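Local coordinates for protein thiazoline oxidase/subtilisin-like protease (Prochloron didemni, PDB 4H6X) that acts in patellamide maturation as a subtilisin-like protease of a transamidating family, and so probably cuts a precursor peptide and closes the released segment into a ring, at residues 197-202 and 297-302; 289-294 and 337-342. One frame throughout, in Å; residues are numbered along the deposited sequence.

Interaction 1 of 2, residues 197-202 and 297-302; sequences DNNVLI and PVDAEA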
loop_
_atom_site.group_PDB
_atom_site.type_symbol
_atom_site.label_atom_id
_atom_site.label_comp_id
_atom_site.label_asym_id
_atom_site.label_seq_id
_atom_site.Cartn_x
_atom_site.Cartn_y
_atom_site.Cartn_z
ATOM N N ASP A 197 1.683 -5.723 -19.788
ATOM C CA ASP A 197 2.405 -5.636 -21.058
ATOM C C ASP A 197 3.517 -4.602 -21.037
ATOM O O ASP A 197 4.417 -4.640 -21.885
ATOM C CB ASP A 197 1.451 -5.318 -22.212
ATOM C CG ASP A 197 0.562 -6.482 -22.571
ATOM O OD1 ASP A 197 0.954 -7.639 -22.322
ATOM O OD2 ASP A 197 -0.543 -6.238 -23.091
ATOM N N ASN A 198 3.461 -3.676 -20.079
ATOM C CA ASN A 198 4.453 -2.616 -20.010
ATOM C C ASN A 198 5.339 -2.636 -18.789
ATOM O O ASN A 198 5.895 -1.602 -18.407
ATOM C CB ASN A 198 3.778 -1.260 -20.147
ATOM C CG ASN A 198 3.430 -0.949 -21.579
ATOM O OD1 ASN A 198 4.284 -0.523 -22.346
ATOM N ND2 ASN A 198 2.183 -1.182 -21.952
ATOM N N ASN A 199 5.455 -3.803 -18.164
ATOM C CA ASN A 199 6.399 -3.982 -17.060
ATOM C C ASN A 199 6.018 -3.172 -15.794
ATOM O O ASN A 199 6.875 -2.681 -15.079
ATOM C CB ASN A 199 7.831 -3.658 -17.543
ATOM C CG ASN A 199 8.901 -4.027 -16.524
ATOM O OD1 ASN A 199 8.786 -5.038 -15.821
ATOM N ND2 ASN A 199 9.938 -3.201 -16.432
ATOM N N VAL A 200 4.720 -3.046 -15.535
ATOM C CA VAL A 200 4.217 -2.305 -14.374
ATOM C C VAL A 200 3.393 -3.241 -13.509
ATOM O O VAL A 200 2.435 -3.856 -13.986
ATOM C CB VAL A 200 3.363 -1.080 -14.790
ATOM C CG1 VAL A 200 2.844 -0.325 -13.552
ATOM C CG2 VAL A 200 4.185 -0.164 -15.683
ATOM N N LEU A 201 3.774 -3.341 -12.238
ATOM C CA LEU A 201 3.075 -4.200 -11.276
ATOM C C LEU A 201 1.835 -3.504 -10.697
ATOM O O LEU A 201 1.926 -2.368 -10.231
ATOM C CB LEU A 201 4.029 -4.573 -10.122
ATOM C CG LEU A 201 3.507 -5.493 -9.009
ATOM C CD1 LEU A 201 3.130 -6.878 -9.546
ATOM C CD2 LEU A 201 4.542 -5.607 -7.893
ATOM N N ILE A 202 0.710 -4.218 -10.696
ATOM C CA ILE A 202 -0.517 -3.806 -10.042
ATOM C C ILE A 202 -0.654 -4.580 -8.738
ATOM O O ILE A 202 -0.576 -5.814 -8.735
ATOM C CB ILE A 202 -1.763 -4.106 -10.920
ATOM C CG1 ILE A 202 -1.743 -3.296 -12.218
ATOM C CG2 ILE A 202 -3.053 -3.880 -10.138
ATOM C CD1 ILE A 202 -2.078 -1.830 -12.044
ATOM N N PRO A 297 17.989 -3.941 -14.991
ATOM C CA PRO A 297 16.723 -3.271 -15.273
ATOM C C PRO A 297 15.611 -3.738 -14.329
ATOM O O PRO A 297 15.626 -4.885 -13.857
ATOM C CB PRO A 297 16.422 -3.689 -16.716
ATOM C CG PRO A 297 17.075 -5.022 -16.867
ATOM C CD PRO A 297 18.264 -5.038 -15.945
ATOM N N VAL A 298 14.665 -2.844 -14.053
ATOM C CA VAL A 298 13.476 -3.183 -13.273
ATOM C C VAL A 298 12.696 -4.252 -14.023
ATOM O O VAL A 298 12.437 -4.121 -15.211
ATOM C CB VAL A 298 12.584 -1.946 -13.026
ATOM C CG1 VAL A 298 11.300 -2.333 -12.308
ATOM C CG2 VAL A 298 13.349 -0.903 -12.232
ATOM N N ASP A 299 12.344 -5.323 -13.331
ATOM C CA ASP A 299 11.566 -6.388 -13.941
ATOM C C ASP A 299 10.436 -6.766 -12.993
ATOM O O ASP A 299 10.633 -7.518 -12.035
ATOM C CB ASP A 299 12.477 -7.584 -14.251
ATOM C CG ASP A 299 11.787 -8.662 -15.060
ATOM O OD1 ASP A 299 10.542 -8.757 -15.046
ATOM O OD2 ASP A 299 12.514 -9.444 -15.701
ATOM N N ALA A 300 9.251 -6.227 -13.279
ATOM C CA ALA A 300 8.086 -6.322 -12.396
ATOM C C ALA A 300 7.530 -7.733 -12.308
ATOM O O ALA A 300 7.141 -8.186 -11.230
ATOM C CB ALA A 300 6.995 -5.348 -12.844
ATOM N N GLU A 301 7.491 -8.422 -13.444
ATOM C CA GLU A 301 7.029 -9.801 -13.489
ATOM C C GLU A 301 7.989 -10.741 -12.741
ATOM O O GLU A 301 7.545 -11.702 -12.106
ATOM C CB GLU A 301 6.791 -10.258 -14.939
ATOM C CG GLU A 301 6.127 -11.626 -15.092
ATOM C CD GLU A 301 4.685 -11.700 -14.576
ATOM O OE1 GLU A 301 4.025 -10.653 -14.360
ATOM O OE2 GLU A 301 4.200 -12.836 -14.378
ATOM N N ALA A 302 9.286 -10.457 -12.789
ATOM C CA ALA A 302 10.247 -11.292 -12.038
ATOM C C ALA A 302 9.978 -11.138 -10.536
ATOM O O ALA A 302 9.927 -12.131 -9.803
ATOM C CB ALA A 302 11.688 -10.934 -12.387
HETATM O O HOH W 1 7.586 -7.094 -16.143
#
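The flat carboxamide of Asn199 is gripped at both of its polar ends by the backbone of Val298 and Ala300. OD1 of Asn199 accepts from Ala300 N at 2.8 Å, with a nearly straight N-H...O angle of 171° and the donor tilted 19° from the carbonyl plane. At the other end, Asn199 ND2 donates to Val298 O over 2.9 Å, and that oxygen, slightly tilted from the amide plane, is itself approached from above its own carbonyl plane. In this subtilisin-like fold the two bonds fasten the turn leading into strand 201-205 of the parallel sheet to the N-terminus of helix 300-309. Asp299 is the N-cap of that helix: its OD1 accepts from Ala302 N at 3.1 Å. CG of Asn199 stands anti to the backbone N (chi1 -171°), which carries the carboxamide out from the turn toward the helix start. An alanine in place of Asn199 would probably leave Ala300 N and Val298 O without these side-chain mates and hold the helix start to the turn less firmly. A water accepts from Glu301 N, but its 2.4 Å approach to Asn199 OD1 is too short for a secure assignment. Beside the amide, Ala300 CB lies 3.5 Å from Asn199 O. It is also touched by Met288 of helix 273-293, and Ala300 CB packs on Leu201 CB at 4.1 Å.

Interaction 2 of 2, residues 289-294 and 337-342; sequences SLQVQQ and KVLFGQ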
loop_
_atom_site.group_PDB
_atom_site.type_symbol
_atom_site.label_atom_id
_atom_site.label_comp_id
_atom_site.label_asym_id
_atom_site.label_seq_id
_atom_site.Cartn_x
_atom_site.Cartn_y
_atom_site.Cartn_z
ATOM N N SER A 289 14.016 -1.864 -6.108
ATOM C CA SER A 289 15.132 -0.971 -5.773
ATOM C C SER A 289 16.488 -1.690 -5.850
ATOM O O SER A 289 17.491 -1.123 -6.296
ATOM C CB SER A 289 14.926 -0.361 -4.388
ATOM O OG SER A 289 13.749 0.421 -4.390
ATOM N N LEU A 290 16.490 -2.946 -5.429
ATOM C CA LEU A 290 17.684 -3.788 -5.432
ATOM C C LEU A 290 18.104 -4.177 -6.860
ATOM O O LEU A 290 19.294 -4.308 -7.146
ATOM C CB LEU A 290 17.412 -5.021 -4.582
ATOM C CG LEU A 290 18.481 -5.542 -3.634
ATOM C CD1 LEU A 290 19.147 -4.403 -2.866
ATOM C CD2 LEU A 290 17.822 -6.542 -2.697
ATOM N N GLN A 291 17.126 -4.338 -7.755
ATOM C CA GLN A 291 17.403 -4.549 -9.176
ATOM C C GLN A 291 18.166 -3.357 -9.745
ATOM O O GLN A 291 19.213 -3.533 -10.377
ATOM C CB GLN A 291 16.114 -4.794 -9.968
ATOM C CG GLN A 291 15.471 -6.157 -9.746
ATOM C CD GLN A 291 14.123 -6.291 -10.447
ATOM O OE1 GLN A 291 13.420 -5.299 -10.669
ATOM N NE2 GLN A 291 13.751 -7.522 -10.791
ATOM N N VAL A 292 17.645 -2.151 -9.496
ATOM C CA VAL A 292 18.308 -0.891 -9.871
ATOM C C VAL A 292 19.690 -0.733 -9.220
ATOM O O VAL A 292 20.631 -0.278 -9.874
ATOM C CB VAL A 292 17.435 0.349 -9.537
ATOM C CG1 VAL A 292 18.149 1.642 -9.915
ATOM C CG2 VAL A 292 16.103 0.276 -10.258
ATOM N N GLN A 293 19.808 -1.106 -7.945
ATOM C CA GLN A 293 21.085 -1.025 -7.218
ATOM C C GLN A 293 22.177 -1.875 -7.869
ATOM O O GLN A 293 23.341 -1.477 -7.903
ATOM C CB GLN A 293 20.916 -1.439 -5.754
ATOM C CG GLN A 293 22.198 -1.388 -4.926
ATOM C CD GLN A 293 21.976 -1.744 -3.467
ATOM O OE1 GLN A 293 21.218 -1.076 -2.757
ATOM N NE2 GLN A 293 22.639 -2.802 -3.011
ATOM N N GLN A 294 21.792 -3.037 -8.385
ATOM C CA GLN A 294 22.735 -3.952 -9.018
ATOM C C GLN A 294 22.946 -3.636 -10.498
ATOM O O GLN A 294 23.420 -4.485 -11.255
ATOM C CB GLN A 294 22.292 -5.401 -8.805
ATOM C CG GLN A 294 22.290 -5.798 -7.333
ATOM C CD GLN A 294 22.045 -7.275 -7.108
ATOM O OE1 GLN A 294 21.870 -8.046 -8.055
ATOM N NE2 GLN A 294 22.031 -7.680 -5.842
ATOM N N LYS A 337 16.533 -15.065 -2.822
ATOM C CA LYS A 337 17.319 -16.134 -3.431
ATOM C C LYS A 337 16.961 -16.281 -4.915
ATOM O O LYS A 337 17.848 -16.402 -5.754
ATOM C CB LYS A 337 17.124 -17.445 -2.670
ATOM C CG LYS A 337 18.233 -18.456 -2.917
ATOM C CD LYS A 337 18.686 -19.114 -1.620
ATOM C CE LYS A 337 17.618 -20.019 -1.019
ATOM N NZ LYS A 337 17.680 -20.014 0.476
ATOM N N VAL A 338 15.670 -16.228 -5.240
ATOM C CA VAL A 338 15.227 -16.348 -6.637
ATOM C C VAL A 338 15.722 -15.172 -7.477
ATOM O O VAL A 338 16.196 -15.356 -8.591
ATOM C CB VAL A 338 13.684 -16.482 -6.756
ATOM C CG1 VAL A 338 13.214 -16.225 -8.187
ATOM C CG2 VAL A 338 13.219 -17.862 -6.295
ATOM N N LEU A 339 15.621 -13.962 -6.934
ATOM C CA LEU A 339 15.909 -12.765 -7.707
ATOM C C LEU A 339 17.396 -12.483 -7.850
ATOM O O LEU A 339 17.830 -12.041 -8.899
ATOM C CB LEU A 339 15.210 -11.539 -7.097
ATOM C CG LEU A 339 13.695 -11.463 -7.290
ATOM C CD1 LEU A 339 13.062 -10.491 -6.299
ATOM C CD2 LEU A 339 13.370 -11.094 -8.735
ATOM N N PHE A 340 18.161 -12.736 -6.792
ATOM C CA PHE A 340 19.557 -12.311 -6.736
ATOM C C PHE A 340 20.534 -13.429 -6.348
ATOM O O PHE A 340 21.747 -13.217 -6.355
ATOM C CB PHE A 340 19.713 -11.125 -5.772
ATOM C CG PHE A 340 18.650 -10.070 -5.920
ATOM C CD1 PHE A 340 18.674 -9.179 -6.990
ATOM C CD2 PHE A 340 17.618 -9.975 -4.992
ATOM C CE1 PHE A 340 17.684 -8.209 -7.127
ATOM C CE2 PHE A 340 16.628 -9.012 -5.123
ATOM C CZ PHE A 340 16.660 -8.129 -6.191
ATOM N N GLY A 341 20.012 -14.606 -6.016
ATOM C CA GLY A 341 20.852 -15.730 -5.584
ATOM C C GLY A 341 20.799 -16.877 -6.577
ATOM O O GLY A 341 20.708 -16.661 -7.785
ATOM N N GLN A 342 20.854 -18.100 -6.058
ATOM C CA GLN A 342 20.826 -19.305 -6.884
ATOM C C GLN A 342 19.696 -20.181 -6.380
ATOM O O GLN A 342 19.911 -21.017 -5.509
ATOM C CB GLN A 342 22.168 -20.067 -6.819
ATOM C CG GLN A 342 23.383 -19.304 -7.347
ATOM C CD GLN A 342 23.259 -18.915 -8.810
ATOM O OE1 GLN A 342 22.873 -19.730 -9.656
ATOM N NE2 GLN A 342 23.584 -17.663 -9.119
#
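Phe340 reaches across to Leu290, Gln291 and Gln294, and its atoms can be followed outward. CB and CG pass the amide of Gln294, with Phe340 CG 4.1 Å from Gln294 NE2. Phe340 CD1 comes nearer to the same group, 3.6 Å from Gln294 OE1; the amide and ring planes stand 66° apart. Phe340 CE1 meets the helix backbone itself at Gln291 N, 4.0 Å away, and at the same range the CG of that glutamine. On the other flank Phe340 CE2 lies 3.7 Å from Leu290 CD2. At the tip, Phe340 CZ packs 3.6 Å from Leu290 CB. Two helices of this subtilisin-like fold pack here near their C-terminal ends: helix 273-293, whose first turn holds Ser274, the likely nucleophile of a Ser-His-Asp triad, and helix 332-340. Phe340 CG is anti to its own carbonyl carbon (chi1 -44°), which brings it up to the Gln294 amide. Of the ring's faces, one carries Leu290 CG, offset toward the rim, while the opposite face carries CB of Leu339, its chain neighbour, 3.5 Å above the plane. Leu339 joins in, its CD2 lying 4.1 Å from Gln291 NE2. The polar partner of Gln291 OE1 is Asp299 N.

In the fold
Both interactions are partly buried and lie on the same side of the chain's centre, about 14 Å apart between centres. Their chemistry differs: interaction 1 joins a sheet-leading turn to a helix start through directional amide bonds, whereas interaction 2 joins two helix ends through aromatic and aliphatic packing, with Gln294 exposed to solvent. Helix 273-293 serves both, since its residues Met288 and Val292 back Val298. The direct link is Gln291 OE1, which probably accepts a hydrogen bond from Asp299 N at 2.9 Å. Helix 300-309 touches both neighbouring helices: Ala300 meets Met288 and Val303 meets Gln291 on helix 273-293, while Leu339 of helix 332-340 rests on Ala302.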